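Local atomic coordinates of Cif-like 1 (Burkholderia cenocepacia, PDB entry 7JQY), a protein that probably hydrolyses epoxides, as a Cif-like member of the alpha/beta hydrolase fold family. Residues A144-P149 with L251-D256; D256-A261 with T282-P287. The protein carries 1 engineered substitution. All coordinates share one frame; numbering follows the deposited sequence.

Contact 1 (A144-P149 with L251-D256); sequences AMLDVP and LALAGD
The flat groups that meet between A144-L146 and L251-L253 are backbone peptides, joined through their N-H and C=O groups. A144, L146, L251 and L253 lie on one face of this parallel sheet pair, M145 and A252 on the other. M145 N donates to L251 O at 2.7 Å. M145 O accepts from L253 N at 2.9 Å, and L253 O from D147 N at 2.9 Å. All three bonds are close to straight. The two short strands are twisted by 20° against each other.

L146 and L253 lie side by side and point the same way. Both hold CG anti to the carbonyl carbon (chi1 -51° and -56°). L146 CD2 touches L253 CD1 at 3.7 Å and also reaches its CB. Beyond the bridged pairs, D147 OD1 comes 3.9 Å from A254 CA. A water bridges this oxygen to G255 N, while OD2 forms a salt bridge with R122.

The two strands are neighbours in the sheet of the alpha/beta hydrolase fold, 250-255 next to the edge strand 274-279. Strand 117-122 flanks 140-146 on its other side. Helix 291-303 packs on A144, L251 and L253, and helix 262-268 on A252 and A254.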
ATOM      1  N   ALA B 144      14.076  34.716 -26.333  1.00 46.06           N
ATOM      2  CA  ALA B 144      14.313  35.018 -24.923  1.00 43.19           C
ATOM      3  C   ALA B 144      14.663  33.734 -24.187  1.00 44.44           C
ATOM      4  O   ALA B 144      13.930  32.742 -24.281  1.00 42.94           O
ATOM      5  CB  ALA B 144      13.101  35.689 -24.276  1.00 41.49           C
ATOM      6  N   MET B 145      15.773  33.760 -23.450  1.00 40.00           N
ATOM      7  CA  MET B 145      16.327  32.568 -22.816  1.00 44.87           C
ATOM      8  C   MET B 145      16.329  32.748 -21.302  1.00 45.62           C
ATOM      9  O   MET B 145      16.978  33.666 -20.785  1.00 41.92           O
ATOM     10  CB  MET B 145      17.741  32.307 -23.339  1.00 46.16           C
ATOM     11  CG  MET B 145      17.785  32.104 -24.860  1.00 48.76           C
ATOM     12  SD  MET B 145      19.434  31.716 -25.482  1.00 52.68           S
ATOM     13  CE  MET B 145      19.326  29.931 -25.563  1.00 50.22           C
ATOM     14  N   LEU B 146      15.647  31.847 -20.589  1.00 41.50           N
ATOM     15  CA  LEU B 146      15.397  32.015 -19.160  1.00 40.18           C
ATOM     16  C   LEU B 146      16.028  30.897 -18.339  1.00 40.12           C
ATOM     17  O   LEU B 146      15.911  29.715 -18.687  1.00 39.83           O
ATOM     18  CB  LEU B 146      13.895  32.052 -18.853  1.00 39.67           C
ATOM     19  CG  LEU B 146      12.934  32.976 -19.609  1.00 42.41           C
ATOM     20  CD1 LEU B 146      11.576  32.982 -18.899  1.00 39.06           C
ATOM     21  CD2 LEU B 146      13.478  34.381 -19.733  1.00 41.93           C
ATOM     22  N   ASP B 147      16.688  31.289 -17.249  1.00 39.16           N
ATOM     23  CA  ASP B 147      16.914  30.469 -16.059  1.00 42.58           C
ATOM     24  C   ASP B 147      17.994  29.394 -16.157  1.00 43.29           C
ATOM     25  O   ASP B 147      18.700  29.153 -15.171  1.00 42.76           O
ATOM     26  CB  ASP B 147      15.586  29.822 -15.632  1.00 36.04           C
ATOM     27  CG  ASP B 147      14.558  30.854 -15.203  1.00 39.51           C
ATOM     28  OD1 ASP B 147      14.966  31.885 -14.638  1.00 39.02           O
ATOM     29  OD2 ASP B 147      13.343  30.654 -15.441  1.00 40.85           O
ATOM     30  N   VAL B 148      18.120  28.726 -17.299  1.00 40.15           N
ATOM     31  CA  VAL B 148      18.958  27.528 -17.392  1.00 41.65           C
ATOM     32  C   VAL B 148      19.924  27.644 -18.568  1.00 45.60           C
ATOM     33  O   VAL B 148      19.538  28.152 -19.634  1.00 44.31           O
ATOM     34  CB  VAL B 148      18.076  26.269 -17.527  1.00 43.53           C
ATOM     35  CG1 VAL B 148      18.910  24.996 -17.686  1.00 43.81           C
ATOM     36  CG2 VAL B 148      17.148  26.147 -16.333  1.00 41.01           C
ATOM     37  N   PRO B 149      21.178  27.214 -18.428  1.00 45.44           N
ATOM     38  CA  PRO B 149      22.070  27.136 -19.592  1.00 46.13           C
ATOM     39  C   PRO B 149      21.748  25.936 -20.470  1.00 48.55           C
ATOM     40  O   PRO B 149      21.251  24.910 -20.000  1.00 48.90           O
ATOM     41  CB  PRO B 149      23.454  26.977 -18.961  1.00 44.16           C
ATOM     42  CG  PRO B 149      23.162  26.260 -17.658  1.00 48.85           C
ATOM     43  CD  PRO B 149      21.864  26.845 -17.173  1.00 44.09           C
ATOM     44  N   LEU B 251      17.509  37.807 -25.682  1.00 52.86           N
ATOM     45  CA  LEU B 251      17.399  38.305 -24.316  1.00 50.62           C
ATOM     46  C   LEU B 251      17.643  37.148 -23.360  1.00 50.74           C
ATOM     47  O   LEU B 251      17.096  36.057 -23.562  1.00 47.64           O
ATOM     48  CB  LEU B 251      16.022  38.928 -24.064  1.00 50.92           C
ATOM     49  CG  LEU B 251      15.646  39.300 -22.625  1.00 53.10           C
ATOM     50  CD1 LEU B 251      16.442  40.496 -22.143  1.00 48.82           C
ATOM     51  CD2 LEU B 251      14.142  39.568 -22.509  1.00 49.92           C
ATOM     52  N   ALA B 252      18.491  37.373 -22.350  1.00 49.46           N
ATOM     53  CA  ALA B 252      18.833  36.369 -21.347  1.00 49.42           C
ATOM     54  C   ALA B 252      18.427  36.871 -19.966  1.00 49.68           C
ATOM     55  O   ALA B 252      18.801  37.984 -19.575  1.00 52.37           O
ATOM     56  CB  ALA B 252      20.334  36.050 -21.371  1.00 51.75           C
ATOM     57  N   LEU B 253      17.674  36.050 -19.223  1.00 47.24           N
ATOM     58  CA  LEU B 253      17.161  36.430 -17.907  1.00 47.44           C
ATOM     59  C   LEU B 253      17.303  35.285 -16.913  1.00 45.75           C
ATOM     60  O   LEU B 253      17.143  34.118 -17.274  1.00 40.91           O
ATOM     61  CB  LEU B 253      15.689  36.841 -17.975  1.00 43.98           C
ATOM     62  CG  LEU B 253      15.295  37.966 -18.924  1.00 46.23           C
ATOM     63  CD1 LEU B 253      13.772  38.034 -19.045  1.00 48.22           C
ATOM     64  CD2 LEU B 253      15.856  39.288 -18.446  1.00 46.82           C
ATOM     65  N   ALA B 254      17.583  35.629 -15.653  1.00 44.68           N
ATOM     66  CA  ALA B 254      17.654  34.646 -14.577  1.00 41.92           C
ATOM     67  C   ALA B 254      17.586  35.365 -13.237  1.00 41.05           C
ATOM     68  O   ALA B 254      17.785  36.579 -13.152  1.00 46.19           O
ATOM     69  CB  ALA B 254      18.922  33.790 -14.673  1.00 41.70           C
ATOM     70  N   GLY B 255      17.257  34.607 -12.192  1.00 40.39           N
ATOM     71  CA  GLY B 255      17.164  35.189 -10.865  1.00 41.57           C
ATOM     72  C   GLY B 255      18.523  35.302 -10.194  1.00 43.48           C
ATOM     73  O   GLY B 255      19.418  34.482 -10.402  1.00 43.10           O
ATOM     74  N   ASP B 256      18.672  36.327  -9.349  1.00 41.78           N
ATOM     75  CA  ASP B 256      19.956  36.536  -8.691  1.00 44.91           C
ATOM     76  C   ASP B 256      20.263  35.448  -7.674  1.00 45.02           C
ATOM     77  O   ASP B 256      21.429  35.275  -7.305  1.00 43.61           O
ATOM     78  CB  ASP B 256      20.015  37.909  -8.007  1.00 45.80           C
ATOM     79  CG  ASP B 256      18.975  38.071  -6.913  1.00 48.46           C
ATOM     80  OD1 ASP B 256      18.069  37.216  -6.806  1.00 47.11           O
ATOM     81  OD2 ASP B 256      19.073  39.053  -6.144  1.00 49.58           O
TER
HETATM   82  O   HOH W   1      16.179  32.129 -12.435  1.00 37.35           O

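Contact 2 (D256-A261 with T282-P287); sequences DKSNGA and TGHWLP
The S258 side chain lies against the G283-H284 peptide, with S258 CB 3.7 Å from both G283 C and H284 N. S258 OG is anti to its backbone N (chi1 167°). It meets H284 ND1 at 3.1 Å, at the edge of the imidazole and in its plane. Either partner could be the donor of this hydrogen bond. N259 ND2 also approaches this ring near its plane, at 4.4 Å from H284 CE1, but its polar partner is D147 O.

At the start of both loops, D256 OD1 accepts from T282 N at 3.0 Å. The donor comes on the syn side of the carboxylate, 27° out of its plane. D256 OD2 takes N281 N, so each oxygen receives one backbone N-H. T282 O in turn accepts from K257 N at 3.0 Å, and K257 CB sits 3.3 Å from that same oxygen.

One face of the W285 ring is met by H284 CD2. E289 receives the N-H groups of G283 and W285.

The arrangement joins the loops that follow strands 250-255 and 274-279. In alpha/beta hydrolases the second of these loops usually carries the catalytic histidine. H284 is consistent with that place.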
ATOM      1  N   ASP B 256      18.672  36.327  -9.349  1.00 41.78           N
ATOM      2  CA  ASP B 256      19.956  36.536  -8.691  1.00 44.91           C
ATOM      3  C   ASP B 256      20.263  35.448  -7.674  1.00 45.02           C
ATOM      4  O   ASP B 256      21.429  35.275  -7.305  1.00 43.61           O
ATOM      5  CB  ASP B 256      20.015  37.909  -8.007  1.00 45.80           C
ATOM      6  CG  ASP B 256      18.975  38.071  -6.913  1.00 48.46           C
ATOM      7  OD1 ASP B 256      18.069  37.216  -6.806  1.00 47.11           O
ATOM      8  OD2 ASP B 256      19.073  39.053  -6.144  1.00 49.58           O
ATOM      9  N   LYS B 257      19.252  34.723  -7.197  1.00 42.56           N
ATOM     10  CA  LYS B 257      19.482  33.666  -6.223  1.00 42.52           C
ATOM     11  C   LYS B 257      19.674  32.307  -6.869  1.00 40.51           C
ATOM     12  O   LYS B 257      19.820  31.312  -6.152  1.00 39.51           O
ATOM     13  CB  LYS B 257      18.322  33.598  -5.226  1.00 36.51           C
ATOM     14  CG  LYS B 257      18.035  34.892  -4.507  1.00 41.03           C
ATOM     15  CD  LYS B 257      19.163  35.242  -3.547  1.00 45.09           C
ATOM     16  CE  LYS B 257      18.790  36.429  -2.677  1.00 45.62           C
ATOM     17  NZ  LYS B 257      19.961  36.965  -1.946  1.00 51.86           N
ATOM     18  N   SER B 258      19.752  32.252  -8.198  1.00 41.44           N
ATOM     19  CA  SER B 258      20.014  30.991  -8.874  1.00 41.05           C
ATOM     20  C   SER B 258      21.128  31.210  -9.898  1.00 45.10           C
ATOM     21  O   SER B 258      22.264  31.515  -9.504  1.00 45.39           O
ATOM     22  CB  SER B 258      18.694  30.476  -9.485  1.00 41.00           C
ATOM     23  OG  SER B 258      18.858  29.423 -10.416  1.00 42.67           O
ATOM     24  N   ASN B 259      20.838  31.133 -11.201  1.00 41.31           N
ATOM     25  CA  ASN B 259      21.935  31.233 -12.168  1.00 45.91           C
ATOM     26  C   ASN B 259      22.356  32.676 -12.439  1.00 46.34           C
ATOM     27  O   ASN B 259      23.508  32.917 -12.806  1.00 41.41           O
ATOM     28  CB  ASN B 259      21.553  30.565 -13.490  1.00 43.18           C
ATOM     29  CG  ASN B 259      21.804  29.074 -13.470  1.00 48.09           C
ATOM     30  OD1 ASN B 259      22.705  28.599 -12.774  1.00 49.08           O
ATOM     31  ND2 ASN B 259      20.994  28.319 -14.213  1.00 43.60           N
ATOM     32  N   GLY B 260      21.438  33.629 -12.285  1.00 46.71           N
ATOM     33  CA  GLY B 260      21.793  35.035 -12.369  1.00 45.24           C
ATOM     34  C   GLY B 260      22.461  35.395 -13.681  1.00 51.23           C
ATOM     35  O   GLY B 260      21.937  35.139 -14.778  1.00 40.98           O
ATOM     36  N   ALA B 261      23.637  36.025 -13.546  1.00 47.33           N
ATOM     37  CA  ALA B 261      24.387  36.559 -14.671  1.00 48.02           C
ATOM     38  C   ALA B 261      24.939  35.477 -15.581  1.00 47.01           C
ATOM     39  O   ALA B 261      25.348  35.787 -16.702  1.00 51.96           O
ATOM     40  CB  ALA B 261      25.542  37.434 -14.162  1.00 49.62           C
ATOM     41  N   THR B 282      15.090  36.670  -6.682  1.00 40.59           N
ATOM     42  CA  THR B 282      14.331  35.706  -7.472  1.00 41.99           C
ATOM     43  C   THR B 282      15.124  34.418  -7.598  1.00 41.47           C
ATOM     44  O   THR B 282      16.348  34.447  -7.766  1.00 38.71           O
ATOM     45  CB  THR B 282      14.021  36.251  -8.871  1.00 40.07           C
ATOM     46  OG1 THR B 282      13.258  37.458  -8.758  1.00 42.64           O
ATOM     47  CG2 THR B 282      13.237  35.234  -9.697  1.00 41.54           C
ATOM     48  N   GLY B 283      14.430  33.288  -7.475  1.00 40.10           N
ATOM     49  CA  GLY B 283      15.115  32.020  -7.608  1.00 36.97           C
ATOM     50  C   GLY B 283      15.125  31.479  -9.020  1.00 35.05           C
ATOM     51  O   GLY B 283      15.155  32.233  -9.993  1.00 32.75           O
ATOM     52  N   HIS B 284      14.995  30.159  -9.127  1.00 37.96           N
ATOM     53  CA  HIS B 284      15.167  29.443 -10.380  1.00 36.91           C
ATOM     54  C   HIS B 284      13.949  29.527 -11.290  1.00 35.80           C
ATOM     55  O   HIS B 284      14.097  29.338 -12.503  1.00 36.09           O
ATOM     56  CB  HIS B 284      15.488  27.979 -10.072  1.00 36.38           C
ATOM     57  CG  HIS B 284      15.910  27.174 -11.260  1.00 37.71           C
ATOM     58  ND1 HIS B 284      17.143  27.318 -11.861  1.00 40.60           N
ATOM     59  CD2 HIS B 284      15.270  26.195 -11.943  1.00 35.63           C
ATOM     60  CE1 HIS B 284      17.243  26.466 -12.867  1.00 39.44           C
ATOM     61  NE2 HIS B 284      16.117  25.777 -12.943  1.00 36.77           N
ATOM     62  N   TRP B 285      12.765  29.818 -10.752  1.00 33.34           N
ATOM     63  CA  TRP B 285      11.503  29.698 -11.497  1.00 34.88           C
ATOM     64  C   TRP B 285      10.957  31.084 -11.821  1.00 34.62           C
ATOM     65  O   TRP B 285      10.007  31.557 -11.200  1.00 35.81           O
ATOM     66  CB  TRP B 285      10.475  28.878 -10.695  1.00 31.97           C
ATOM     67  CG  TRP B 285      11.049  27.658 -10.029  1.00 34.61           C
ATOM     68  CD1 TRP B 285      11.363  27.515  -8.701  1.00 33.50           C
ATOM     69  CD2 TRP B 285      11.361  26.406 -10.655  1.00 33.09           C
ATOM     70  NE1 TRP B 285      11.848  26.250  -8.470  1.00 33.60           N
ATOM     71  CE2 TRP B 285      11.858  25.551  -9.650  1.00 31.96           C
ATOM     72  CE3 TRP B 285      11.265  25.925 -11.967  1.00 35.53           C
ATOM     73  CZ2 TRP B 285      12.275  24.241  -9.918  1.00 30.83           C
ATOM     74  CZ3 TRP B 285      11.676  24.623 -12.233  1.00 33.11           C
ATOM     75  CH2 TRP B 285      12.180  23.798 -11.210  1.00 33.50           C
ATOM     76  N   LEU B 286      11.532  31.712 -12.844  1.00 34.08           N
ATOM     77  CA  LEU B 286      11.172  33.092 -13.159  1.00 35.77           C
ATOM     78  C   LEU B 286       9.683  33.289 -13.407  1.00 35.40           C
ATOM     79  O   LEU B 286       9.108  34.220 -12.817  1.00 34.65           O
ATOM     80  CB  LEU B 286      12.013  33.590 -14.342  1.00 39.23           C
ATOM     81  CG  LEU B 286      12.933  34.765 -14.000  1.00 38.84           C
ATOM     82  CD1 LEU B 286      13.640  35.261 -15.253  1.00 39.30           C
ATOM     83  CD2 LEU B 286      12.158  35.896 -13.327  1.00 37.05           C
ATOM     84  N   PRO B 287       9.003  32.489 -14.246  1.00 36.14           N
ATOM     85  CA  PRO B 287       7.558  32.716 -14.442  1.00 35.16           C
ATOM     86  C   PRO B 287       6.729  32.525 -13.181  1.00 33.54           C
ATOM     87  O   PRO B 287       5.688  33.178 -13.037  1.00 33.68           O
ATOM     88  CB  PRO B 287       7.183  31.697 -15.530  1.00 32.96           C
ATOM     89  CG  PRO B 287       8.461  31.392 -16.228  1.00 36.48           C
ATOM     90  CD  PRO B 287       9.512  31.441 -15.148  1.00 32.29           C
TER

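How the contacts relate
Contacts 1 and 2 follow each other along the chain and share D256, with centres about 8 Å apart. Strand 250-255 of contact 1 runs on into the 256-261 loop of contact 2. D147 O lies 2.6 Å from N259 ND2, a probable hydrogen bond. D147 OD2 makes a weak one with L286 N at 3.3 Å. A254 CB packs on G260 O, also at 3.3 Å. R122, already paired with D147, also donates to H284 O through NH2 and so joins the two contacts from outside. L146 and H284 both lie near, without touching, the presumed nucleophile elbow, where an engineered serine is present. The two contacts therefore probably border the active site.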